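Local structure of oxalate--CoA ligase (Arabidopsis thaliana, 5IE2) at residues A[372-375]-A[380-383]; A[213-218]-A[317-322]; A[345-348]-A[354-357]; A[421-426]-A[501-506]. The protein is a plant ligase of the ANL superfamily, in which an AMP-binding enzyme region is followed by a smaller C-terminal domain. All blocks are in the same frame, centred on the assembly; numbering follows the deposited sequence.

Contact 1 (A[372-375]-A[380-383]); sequences KGYK and ANKA
Asn381 uses both ends of its side-chain amide to grip the backbone of Tyr374. Tyr374 N donates to Asn381 OD1 at 2.8 Å, meeting an oxygen lone pair in the plane of the side-chain carbonyl. Asn381 ND2 returns a straighter bond to Tyr374 O at 3.0 Å, with an angle of 164° at the hydrogen. Asparagine suits the place because its amide, like a peptide group, offers a donor and an acceptor side by side, and two bonds to one residue fix its rotation. OD1 also approaches Tyr374 CD2 to 3.3 Å, with the amide and ring planes only 4° apart. Next to it, the small methyl of Ala380 lets the helix come close: its CB lies 3.6 Å from Tyr374 CD2. The contact is local, joining the loop that follows strand 361-366 to helix 378-384, which begins only a few residues further on. With CG anti to the carbonyl carbon (chi1 -71°), the Asn381 amide reaches from the helix back to that loop. Gly373, having no beta carbon, can take backbone angles at which one would strike the carbonyl O of Lys372, and its CA sits 3.5 Å from Asn381 OD1. Further out, the Tyr374 hydroxyl is hydrogen-bonded to Glu316, and the ring and Ala380 both touch Lys178. The Tyr374 side chain lies about 6 Å from both the magnesium ion and the bound ATP.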
# COMPACT_ATOMS: atom_id res chain seq x y z
N LYS A 372 -6.70 16.62 2.63
CA LYS A 372 -7.42 17.88 2.45
C LYS A 372 -7.38 18.35 1.00
O LYS A 372 -8.19 19.17 0.56
CB LYS A 372 -6.80 18.97 3.34
CG LYS A 372 -7.02 18.70 4.81
CD LYS A 372 -8.57 18.68 5.05
CE LYS A 372 -8.85 18.57 6.50
NZ LYS A 372 -10.29 18.65 6.76
N GLY A 373 -6.40 17.85 0.25
CA GLY A 373 -6.29 18.26 -1.13
C GLY A 373 -4.90 18.03 -1.73
O GLY A 373 -3.89 18.00 -1.03
N TYR A 374 -4.87 17.87 -3.04
CA TYR A 374 -3.60 17.72 -3.75
C TYR A 374 -2.77 18.97 -3.63
O TYR A 374 -3.32 20.05 -3.52
CB TYR A 374 -3.84 17.42 -5.23
CG TYR A 374 -4.59 16.13 -5.49
CD1 TYR A 374 -3.97 14.89 -5.27
CD2 TYR A 374 -5.88 16.16 -6.00
CE1 TYR A 374 -4.68 13.69 -5.51
CE2 TYR A 374 -6.59 14.98 -6.26
CZ TYR A 374 -5.98 13.76 -6.02
OH TYR A 374 -6.69 12.62 -6.26
N LYS A 375 -1.45 18.81 -3.65
CA LYS A 375 -0.54 19.94 -3.58
C LYS A 375 -0.47 20.65 -4.93
O LYS A 375 -0.22 20.01 -5.95
CB LYS A 375 0.85 19.47 -3.16
CG LYS A 375 1.89 20.57 -3.15
CD LYS A 375 3.25 20.04 -2.82
CE LYS A 375 4.18 21.20 -2.54
NZ LYS A 375 5.54 20.72 -2.26
N ALA A 380 -7.53 19.77 -9.98
CA ALA A 380 -7.81 18.43 -9.46
C ALA A 380 -8.63 18.55 -8.16
O ALA A 380 -9.51 17.72 -7.91
CB ALA A 380 -6.55 17.68 -9.21
N ASN A 381 -8.38 19.58 -7.34
CA ASN A 381 -9.13 19.73 -6.10
C ASN A 381 -10.57 20.19 -6.34
O ASN A 381 -11.53 19.67 -5.75
CB ASN A 381 -8.39 20.70 -5.19
CG ASN A 381 -7.11 20.08 -4.64
OD1 ASN A 381 -7.05 18.86 -4.52
ND2 ASN A 381 -6.11 20.89 -4.29
N LYS A 382 -10.74 21.12 -7.26
CA LYS A 382 -12.10 21.54 -7.58
C LYS A 382 -12.85 20.35 -8.22
O LYS A 382 -14.03 20.13 -7.96
CB LYS A 382 -12.06 22.80 -8.49
CG LYS A 382 -13.30 23.00 -9.40
CD LYS A 382 -12.98 23.89 -10.61
CE LYS A 382 -14.15 23.96 -11.60
NZ LYS A 382 -13.90 24.90 -12.75
N ALA A 383 -12.17 19.55 -9.03
CA ALA A 383 -12.81 18.40 -9.63
C ALA A 383 -13.12 17.25 -8.66
O ALA A 383 -14.11 16.53 -8.83
CB ALA A 383 -11.96 17.88 -10.76

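Contact 2 (A[213-218]-A[317-322]); sequences FHVHGL and ATHLMS. With ACY (acetic acid), chain E.
His319 reaches from its strand across the first turn of helix 215-227, where Val215 and His216 meet it. Its CB lies 4.0 Å from Val215 CB, the two side chains running past one another in opposing senses. At CG the imidazole turns one face to the helix backbone, with Val215 O over it, 3.9 Å from CG. ND1 turns to the bound acetic acid, probably picked up from the crystallisation liquor, and donates to its OXT at 2.7 Å with an angle of 156° at the hydrogen. Val215 CG2 covers the same oxygen at 3.3 Å, and Ser289 holds the acetic acid by another bond. This buried meeting joins the N-terminus of a helix to strand 319-323, a member of the mixed sheet that also contains strands 308-314 and 284-287. CE1 is 3.4 Å from His216 CA, which makes a CH-pi contact on the same ring face. The His216 ring is tilted 28° and slid aside, its centroid 4.9 Å from that of His319, so overlap is slight. At the tip, His319 NE2 is hydrogen-bonded to Arg286. Thr258 and Ser289 hold the two nitrogens of His216, fixing its ring. His214, the N-cap, suits its place because both ring nitrogens serve: chi1 of 176° swings the ring away from its own N, so that ND1 accepts from His216 N at 3.0 Å, while NE2 bonds an oxygen of ATP.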
# COMPACT_ATOMS: atom_id res chain seq x y z
N PHE A 213 7.71 2.80 1.22
CA PHE A 213 7.51 4.12 0.61
C PHE A 213 6.13 4.22 -0.11
O PHE A 213 5.84 5.23 -0.76
CB PHE A 213 8.66 4.50 -0.35
CG PHE A 213 8.96 3.47 -1.43
CD1 PHE A 213 8.18 3.38 -2.58
CD2 PHE A 213 10.03 2.61 -1.29
CE1 PHE A 213 8.42 2.42 -3.56
CE2 PHE A 213 10.33 1.65 -2.31
CZ PHE A 213 9.51 1.55 -3.43
N HIS A 214 5.29 3.19 0.01
CA HIS A 214 3.87 3.25 -0.48
C HIS A 214 2.97 3.08 0.76
O HIS A 214 3.40 2.47 1.77
CB HIS A 214 3.60 2.16 -1.56
CG HIS A 214 2.18 2.09 -2.04
ND1 HIS A 214 1.17 1.42 -1.35
CD2 HIS A 214 1.58 2.62 -3.14
CE1 HIS A 214 0.02 1.57 -1.99
NE2 HIS A 214 0.24 2.28 -3.09
N VAL A 215 1.75 3.63 0.76
CA VAL A 215 0.92 3.61 1.99
C VAL A 215 0.46 2.26 2.43
O VAL A 215 0.08 2.14 3.57
CB VAL A 215 -0.41 4.43 1.88
CG1 VAL A 215 -0.17 5.91 2.02
CG2 VAL A 215 -1.13 4.07 0.59
N HIS A 216 0.40 1.24 1.56
CA HIS A 216 -0.12 -0.06 2.03
C HIS A 216 0.85 -0.65 3.10
O HIS A 216 0.46 -0.92 4.25
CB HIS A 216 -0.30 -1.02 0.84
CG HIS A 216 -0.83 -2.39 1.18
ND1 HIS A 216 -1.30 -3.26 0.22
CD2 HIS A 216 -0.85 -3.09 2.35
CE1 HIS A 216 -1.65 -4.40 0.78
NE2 HIS A 216 -1.36 -4.33 2.07
N GLY A 217 2.10 -0.87 2.72
CA GLY A 217 3.04 -1.41 3.71
C GLY A 217 3.26 -0.44 4.86
O GLY A 217 3.35 -0.85 6.03
N LEU A 218 3.33 0.86 4.56
CA LEU A 218 3.58 1.85 5.61
C LEU A 218 2.45 1.93 6.64
O LEU A 218 2.71 1.84 7.84
CB LEU A 218 3.78 3.23 4.99
CG LEU A 218 4.15 4.40 5.87
CD1 LEU A 218 5.50 4.06 6.55
CD2 LEU A 218 4.31 5.67 5.00
N ALA A 317 -6.77 8.44 0.66
CA ALA A 317 -7.54 8.05 1.86
C ALA A 317 -6.59 7.64 3.00
O ALA A 317 -7.02 7.02 3.95
CB ALA A 317 -8.48 6.83 1.48
N THR A 318 -5.29 7.94 2.86
CA THR A 318 -4.27 7.43 3.82
C THR A 318 -4.48 5.88 3.93
O THR A 318 -4.55 5.31 5.02
CB THR A 318 -4.35 8.16 5.21
OG1 THR A 318 -4.40 9.56 4.93
CG2 THR A 318 -3.08 7.91 6.07
N HIS A 319 -4.55 5.25 2.78
CA HIS A 319 -4.75 3.79 2.65
C HIS A 319 -6.25 3.41 2.88
O HIS A 319 -7.09 3.70 2.02
CB HIS A 319 -3.78 3.01 3.60
CG HIS A 319 -3.72 1.53 3.31
ND1 HIS A 319 -3.49 1.02 2.04
CD2 HIS A 319 -3.90 0.45 4.12
CE1 HIS A 319 -3.54 -0.31 2.09
NE2 HIS A 319 -3.78 -0.68 3.34
N LEU A 320 -6.58 2.76 3.99
CA LEU A 320 -7.84 2.00 4.09
C LEU A 320 -9.14 2.84 3.87
O LEU A 320 -9.35 3.90 4.52
CB LEU A 320 -7.90 1.36 5.49
CG LEU A 320 -9.20 0.58 5.78
CD1 LEU A 320 -9.25 -0.64 4.92
CD2 LEU A 320 -9.19 0.20 7.29
N MET A 321 -9.99 2.34 2.98
CA MET A 321 -11.36 2.83 2.84
C MET A 321 -12.37 1.77 3.32
O MET A 321 -13.22 2.04 4.19
CB MET A 321 -11.64 3.21 1.38
CG MET A 321 -10.85 4.50 0.98
SD MET A 321 -11.11 4.89 -0.77
CE MET A 321 -10.04 3.64 -1.55
N SER A 322 -12.27 0.56 2.75
CA SER A 322 -13.22 -0.49 3.16
C SER A 322 -12.51 -1.81 3.35
O SER A 322 -11.44 -2.07 2.77
CB SER A 322 -14.39 -0.67 2.12
OG SER A 322 -13.92 -1.26 0.89
C ACY E . -3.37 1.14 -1.30
O ACY E . -3.30 -0.10 -0.96
OXT ACY E . -3.54 2.09 -0.48
CH3 ACY E . -3.32 1.49 -2.76

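Contact 3 (A[345-348]-A[354-357]); sequences MAIL and IQEP
Gln355 and Ile347 meet through a backbone bond with side-chain packing beside it. Gln355 N donates to Ile347 O at 2.8 Å. The same oxygen receives a CA-H...O contact from Ile354 CA at 3.5 Å, so Ile354 and Gln355 both lie against this one carbonyl. Gln355 CB and CG also settle beside Ile347 O, each at 3.5 Å. Ile347 CG2 packs against Gln355 CB at 4.0 Å, the two side chains crossing at about a right angle. Here the glutamine serves through its aliphatic part: a bend at chi2 (-55°) folds the chain back, and NE2 bonds to Glu353 O in the connecting loop. Ile354, the third residue, leans on Leu348, whose CD1 comes to 3.8 Å from Ile354 CG1. Although Leu348 CB points away from the partner, its tip returns toward it, so two branched aliphatic side chains pack on each other beside the bridge, toward the surface. Leu348 and Ile354 form a single beta bridge, CA to CA 4.6 Å, where the chain doubles back after a five-residue connection. On its other edge strand 344-348 pairs with strand 361-366, Ala346 bonding to Cys364 and Leu348 to Glu362. Ile347 packs inward on Val363, on Phe398 of strand 394-398 and on Leu404 of strand 404-409, within the antiparallel sheet these strands build.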
# COMPACT_ATOMS: atom_id res chain seq x y z
N MET A 345 -19.06 6.56 2.95
CA MET A 345 -18.83 6.16 1.58
C MET A 345 -20.18 6.12 0.86
O MET A 345 -21.20 5.67 1.42
CB MET A 345 -18.17 4.78 1.54
CG MET A 345 -17.84 4.36 0.16
SD MET A 345 -17.05 2.71 0.24
CE MET A 345 -15.69 3.02 1.45
N ALA A 346 -20.22 6.57 -0.39
CA ALA A 346 -21.47 6.62 -1.12
C ALA A 346 -21.21 6.35 -2.59
O ALA A 346 -20.11 6.56 -3.05
CB ALA A 346 -22.09 7.95 -0.95
N ILE A 347 -22.22 5.88 -3.32
CA ILE A 347 -22.06 5.59 -4.75
C ILE A 347 -22.88 6.64 -5.49
O ILE A 347 -24.08 6.74 -5.27
CB ILE A 347 -22.61 4.17 -5.08
CG1 ILE A 347 -21.90 3.08 -4.27
CG2 ILE A 347 -22.56 3.89 -6.57
CD1 ILE A 347 -20.42 2.91 -4.69
N LEU A 348 -22.24 7.45 -6.33
CA LEU A 348 -22.95 8.59 -6.95
C LEU A 348 -23.01 8.46 -8.47
O LEU A 348 -22.01 8.05 -9.07
CB LEU A 348 -22.20 9.86 -6.61
CG LEU A 348 -22.57 10.68 -5.37
CD1 LEU A 348 -22.96 9.88 -4.15
CD2 LEU A 348 -21.42 11.59 -5.08
N ILE A 354 -27.20 10.00 -5.11
CA ILE A 354 -26.83 8.77 -4.41
C ILE A 354 -27.59 7.57 -4.97
O ILE A 354 -28.80 7.64 -5.22
CB ILE A 354 -27.06 8.90 -2.91
CG1 ILE A 354 -26.30 10.12 -2.41
CG2 ILE A 354 -26.53 7.68 -2.17
CD1 ILE A 354 -26.65 10.49 -0.98
N GLN A 355 -26.87 6.49 -5.22
CA GLN A 355 -27.46 5.30 -5.82
C GLN A 355 -27.97 4.30 -4.80
O GLN A 355 -27.41 4.15 -3.70
CB GLN A 355 -26.45 4.61 -6.75
CG GLN A 355 -26.02 5.47 -7.92
CD GLN A 355 -27.21 5.94 -8.72
OE1 GLN A 355 -27.92 5.14 -9.33
NE2 GLN A 355 -27.46 7.24 -8.69
N GLU A 356 -29.04 3.61 -5.20
CA GLU A 356 -29.61 2.52 -4.42
C GLU A 356 -28.67 1.33 -4.51
O GLU A 356 -27.86 1.24 -5.44
CB GLU A 356 -31.00 2.16 -4.96
CG GLU A 356 -32.21 2.95 -4.35
CD GLU A 356 -32.23 3.00 -2.81
OE1 GLU A 356 -32.32 1.92 -2.17
OE2 GLU A 356 -32.15 4.11 -2.23
N PRO A 357 -28.78 0.39 -3.56
CA PRO A 357 -28.03 -0.87 -3.70
C PRO A 357 -28.12 -1.54 -5.09
O PRO A 357 -29.18 -1.52 -5.75
CB PRO A 357 -28.67 -1.78 -2.64
CG PRO A 357 -29.05 -0.83 -1.55
CD PRO A 357 -29.50 0.44 -2.27

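Contact 4 (A[421-426]-A[501-506]); sequences ISPIEV and IQRRIV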
# COMPACT_ATOMS: atom_id res chain seq x y z
N ILE A 421 -17.24 -3.21 -20.35
CA ILE A 421 -16.63 -4.43 -19.84
C ILE A 421 -15.70 -4.09 -18.70
O ILE A 421 -14.91 -3.14 -18.75
CB ILE A 421 -15.87 -5.20 -20.93
CG1 ILE A 421 -16.78 -5.44 -22.13
CG2 ILE A 421 -15.26 -6.52 -20.36
CD1 ILE A 421 -16.00 -5.86 -23.41
N SER A 422 -15.82 -4.88 -17.63
CA SER A 422 -14.91 -4.77 -16.48
C SER A 422 -13.68 -5.63 -16.63
O SER A 422 -13.78 -6.85 -16.60
CB SER A 422 -15.63 -5.19 -15.21
OG SER A 422 -14.68 -5.43 -14.19
N PRO A 423 -12.50 -5.01 -16.73
CA PRO A 423 -11.27 -5.79 -16.83
C PRO A 423 -11.00 -6.64 -15.57
O PRO A 423 -10.42 -7.71 -15.67
CB PRO A 423 -10.17 -4.72 -16.98
CG PRO A 423 -10.87 -3.52 -17.49
CD PRO A 423 -12.28 -3.57 -16.94
N ILE A 424 -11.43 -6.14 -14.41
CA ILE A 424 -11.37 -6.92 -13.15
C ILE A 424 -12.04 -8.30 -13.30
O ILE A 424 -11.49 -9.36 -12.94
CB ILE A 424 -12.07 -6.13 -11.99
CG1 ILE A 424 -11.19 -4.95 -11.58
CG2 ILE A 424 -12.38 -7.03 -10.75
CD1 ILE A 424 -11.78 -4.16 -10.41
N GLU A 425 -13.27 -8.25 -13.82
CA GLU A 425 -14.08 -9.47 -13.98
C GLU A 425 -13.37 -10.48 -14.90
O GLU A 425 -13.28 -11.73 -14.64
CB GLU A 425 -15.47 -9.13 -14.54
CG GLU A 425 -16.37 -10.36 -14.67
CD GLU A 425 -17.75 -10.11 -15.32
OE1 GLU A 425 -18.01 -9.01 -15.85
OE2 GLU A 425 -18.57 -11.06 -15.31
N VAL A 426 -12.89 -9.95 -16.02
CA VAL A 426 -12.26 -10.83 -17.01
C VAL A 426 -10.93 -11.40 -16.46
O VAL A 426 -10.68 -12.60 -16.62
CB VAL A 426 -12.03 -10.11 -18.36
CG1 VAL A 426 -11.30 -11.00 -19.36
CG2 VAL A 426 -13.34 -9.67 -18.96
N ILE A 501 0.21 -4.53 -11.72
CA ILE A 501 0.43 -4.58 -13.16
C ILE A 501 -0.38 -3.42 -13.72
O ILE A 501 -1.57 -3.39 -13.48
CB ILE A 501 -0.04 -5.93 -13.75
CG1 ILE A 501 0.61 -7.12 -13.00
CG2 ILE A 501 0.16 -5.98 -15.27
CD1 ILE A 501 -0.13 -8.47 -13.23
N GLN A 502 0.21 -2.48 -14.45
CA GLN A 502 -0.63 -1.39 -14.98
C GLN A 502 -1.11 -1.65 -16.39
O GLN A 502 -0.29 -1.90 -17.28
CB GLN A 502 0.05 -0.02 -14.88
CG GLN A 502 0.81 0.21 -13.58
CD GLN A 502 1.17 1.67 -13.35
OE1 GLN A 502 1.71 2.34 -14.24
NE2 GLN A 502 0.86 2.18 -12.16
N ARG A 503 -2.43 -1.61 -16.60
CA ARG A 503 -3.00 -2.10 -17.84
C ARG A 503 -2.60 -1.22 -19.02
O ARG A 503 -2.37 -1.74 -20.10
CB ARG A 503 -4.54 -2.13 -17.80
CG ARG A 503 -5.14 -2.50 -16.48
CD ARG A 503 -6.64 -2.59 -16.58
NE ARG A 503 -6.85 -4.00 -16.59
CZ ARG A 503 -7.13 -4.76 -15.55
NH1 ARG A 503 -7.41 -4.25 -14.35
NH2 ARG A 503 -7.21 -6.07 -15.76
N ARG A 504 -2.44 0.08 -18.82
CA ARG A 504 -2.06 0.94 -19.94
C ARG A 504 -0.67 0.61 -20.48
O ARG A 504 -0.44 0.57 -21.69
CB ARG A 504 -2.12 2.42 -19.54
CG ARG A 504 -3.53 2.98 -19.49
CD ARG A 504 -3.57 4.42 -18.95
NE ARG A 504 -4.83 5.09 -19.33
CZ ARG A 504 -5.23 6.29 -18.89
NH1 ARG A 504 -4.46 6.99 -18.07
NH2 ARG A 504 -6.38 6.80 -19.29
N ILE A 505 0.24 0.27 -19.58
CA ILE A 505 1.59 -0.10 -19.98
C ILE A 505 1.59 -1.42 -20.75
O ILE A 505 2.29 -1.57 -21.76
CB ILE A 505 2.51 -0.23 -18.78
CG1 ILE A 505 2.93 1.15 -18.32
CG2 ILE A 505 3.75 -1.05 -19.12
CD1 ILE A 505 1.89 1.84 -17.51
N VAL A 506 0.81 -2.38 -20.25
CA VAL A 506 0.67 -3.67 -20.91
C VAL A 506 0.13 -3.46 -22.32
O VAL A 506 0.64 -4.03 -23.30
CB VAL A 506 -0.27 -4.62 -20.13
CG1 VAL A 506 -0.51 -5.89 -20.91
CG2 VAL A 506 0.29 -4.94 -18.75
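Pro423 and Arg503 join the starts of two helices by setting a flat cation over the beta carbon of a proline. Pro423 CB sits over the centre of one guanidinium face, 3.3 Å above its plane, with CZ 3.4 Å from CB. NE and NH2 lie at 3.4 and 3.5 Å from the same carbon. The Arg503 chain is extended as far as CD and bends at chi3 (104°), which turns the face of the group to Pro423 CB. Polar bonds are made round the rim of the guanidinium: NH2 forms a salt bridge with Asp427, and NE donates to Ala441 O. Arginine suits the place since its face can pack on carbon while its N-H groups bond outward in several directions. Capping is the third kind. Ser422, the N-cap of helix 423-430, accepts from Glu425 N through OG at 3.2 Å, OG being also hydrogen-bonded to Val407 O, and Pro423, in the first turn, needs no N-H for the helix. Ile424 follows, its side chain about 4 Å from ATP. Both helices probably belong to the small C-terminal domain of ANL enzymes. Pro423 also touches Ile414 of strand 414-416, whereas Arg503, leading helix 503-510, rests on Val440 of strand 436-446.

Overall arrangement
Contact 2 is the buried one, about 5 Å from the chain centre, whereas the other three are partly buried and lie 19 to 25 Å from it. Its chemistry is of imidazole rings; contacts 1, 2 and 4 have side chains within about 6 Å of ATP, contact 3 about 12 Å. Contacts 1 and 3 are short-range closures, five and six residues apart; backbone hydrogen bonding dominates both, but a side-chain amide supplies the partner in contact 1 and the main chain in contact 3. Contact 4 bridges 75 residues by packing a cation on proline between two helix starts. Contacts 2 and 3 touch, Met345 CE lying 3.8 Å from Met321 O; contacts 1 and 4 touch none.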